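PDB 1T5O: translation initiation factor eIF2B, subunit delta from Archaeoglobus fulgidus, which belongs to the MtnA branch of the eIF-2B alpha/beta/delta family and probably interconverts methylthioribose-1-phosphate and methylthioribulose-1-phosphate in methionine salvage. Local coordinates for the interface of chains A and B. Numbering follows the deposited sequence. Chains: chain A/B, Translation initiation factor eIF2B, subunit delta.

The interface of chains A and B. Residues chain A 304-305, 307; chain B 210-212, 216, 220.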
loop_
_atom_site.group_PDB
_atom_site.type_symbol
_atom_site.label_atom_id
_atom_site.label_comp_id
_atom_site.label_asym_id
_atom_site.label_seq_id
_atom_site.Cartn_x
_atom_site.Cartn_y
_atom_site.Cartn_z
ATOM N N VAL A 304 -3.686 14.978 1.795
ATOM C CA VAL A 304 -2.978 13.750 2.159
ATOM C C VAL A 304 -2.739 13.639 3.680
ATOM O O VAL A 304 -2.426 14.626 4.339
ATOM C CB VAL A 304 -1.610 13.729 1.432
ATOM C CG1 VAL A 304 -0.762 12.548 1.856
ATOM C CG2 VAL A 304 -1.825 13.722 -0.053
ATOM N N TYR A 305 -2.951 12.454 4.239
ATOM C CA TYR A 305 -2.645 12.197 5.646
ATOM C C TYR A 305 -1.523 11.179 5.501
ATOM O O TYR A 305 -1.739 10.063 4.980
ATOM C CB TYR A 305 -3.848 11.604 6.381
ATOM C CG TYR A 305 -3.521 11.202 7.794
ATOM C CD1 TYR A 305 -2.929 12.112 8.684
ATOM C CD2 TYR A 305 -3.755 9.904 8.235
ATOM C CE1 TYR A 305 -2.569 11.721 9.991
ATOM C CE2 TYR A 305 -3.403 9.506 9.530
ATOM C CZ TYR A 305 -2.815 10.414 10.387
ATOM O OH TYR A 305 -2.453 10.000 11.626
ATOM N N PRO A 307 1.138 9.958 8.107
ATOM C CA PRO A 307 1.915 9.780 9.344
ATOM C C PRO A 307 3.144 8.903 9.093
ATOM O O PRO A 307 3.090 7.966 8.298
ATOM C CB PRO A 307 0.923 9.108 10.287
ATOM C CG PRO A 307 0.077 8.250 9.292
ATOM C CD PRO A 307 -0.156 9.245 8.171
ATOM N N THR B 210 -9.591 12.644 1.602
ATOM C CA THR B 210 -8.218 12.649 2.076
ATOM C C THR B 210 -7.604 11.327 1.650
ATOM O O THR B 210 -8.221 10.265 1.821
ATOM C CB THR B 210 -8.155 12.784 3.608
ATOM O OG1 THR B 210 -8.804 13.994 3.974
ATOM C CG2 THR B 210 -6.674 12.839 4.107
ATOM N N LEU B 211 -6.403 11.398 1.077
ATOM C CA LEU B 211 -5.694 10.221 0.577
ATOM C C LEU B 211 -4.704 9.635 1.584
ATOM O O LEU B 211 -3.944 10.369 2.209
ATOM C CB LEU B 211 -4.932 10.592 -0.701
ATOM C CG LEU B 211 -4.015 9.546 -1.351
ATOM C CD1 LEU B 211 -4.787 8.309 -1.761
ATOM C CD2 LEU B 211 -3.360 10.181 -2.561
ATOM N N ILE B 212 -4.728 8.315 1.737
ATOM C CA ILE B 212 -3.822 7.627 2.653
ATOM C C ILE B 212 -3.278 6.349 1.983
ATOM O O ILE B 212 -3.820 5.919 0.967
ATOM C CB ILE B 212 -4.545 7.169 3.977
ATOM C CG1 ILE B 212 -5.711 6.217 3.638
ATOM C CG2 ILE B 212 -5.028 8.374 4.770
ATOM C CD1 ILE B 212 -6.255 5.439 4.865
ATOM N N MET B 216 -2.404 2.504 6.224
ATOM C CA MET B 216 -2.855 3.468 7.222
ATOM C C MET B 216 -4.295 3.227 7.704
ATOM O O MET B 216 -4.803 3.979 8.550
ATOM C CB MET B 216 -2.704 4.886 6.671
ATOM C CG MET B 216 -1.257 5.312 6.466
ATOM S SD MET B 216 -1.175 6.848 5.557
ATOM C CE MET B 216 0.562 6.913 5.200
ATOM N N VAL B 220 -5.726 5.204 11.222
ATOM C CA VAL B 220 -6.863 6.040 10.960
ATOM C C VAL B 220 -8.057 5.576 11.815
ATOM O O VAL B 220 -8.798 6.404 12.336
ATOM C CB VAL B 220 -7.077 6.036 9.426
ATOM C CG1 VAL B 220 -8.437 5.608 9.056
ATOM C CG2 VAL B 220 -6.668 7.363 8.866
#
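A:Val304 and B:Leu211 pair across the chains as a parallel beta bridge, joining strand 303-304 of one subunit to strand 209-212 of the other in this member of the eIF-2B alpha/beta/delta family. The patch is part of a two-fold symmetric interface and recurs with the chains exchanged, in keeping with a homodimer, although the structure alone does not prove that state in solution. The bridge is closed by a backbone hydrogen bond from A:Tyr305 N to B:Leu211 O, 3.1 Å long and nearly straight at the hydrogen (169°).

Apolar contacts gather around A:Tyr305, which buries 49 Å², the most in this patch. A:Tyr305 CB packs on two methyls of the partner strand, lying 3.8 Å from B:Thr210 CG2 and equally far from B:Ile212 CG2. B:Ile212 CG2 also lies in plane at the ring edge, 4.0 Å from A:Tyr305 CD2. Holding CG opposite the backbone N (chi1 174°) carries the tyrosine ring alongside B:Val220 of helix 217-222, with A:Tyr305 CD2 3.9 Å from B:Val220 CG2. Within chain A, A:Pro307 CD rests 3.5 Å above the ring centre of A:Tyr305.

B:Met216 has its side chain stretched out past CG, and its thioether end meets a corner of the A:Pro307 ring, B:Met216 SD lying 3.7 Å from A:Pro307 CD. B:Met216 SD also approaches the backbone carbonyl oxygen A:Tyr305 O to 3.3 Å; this is not a hydrogen bond, but possibly a weak chalcogen-type contact, the oxygen lying roughly on the extension of the CG-SD bond.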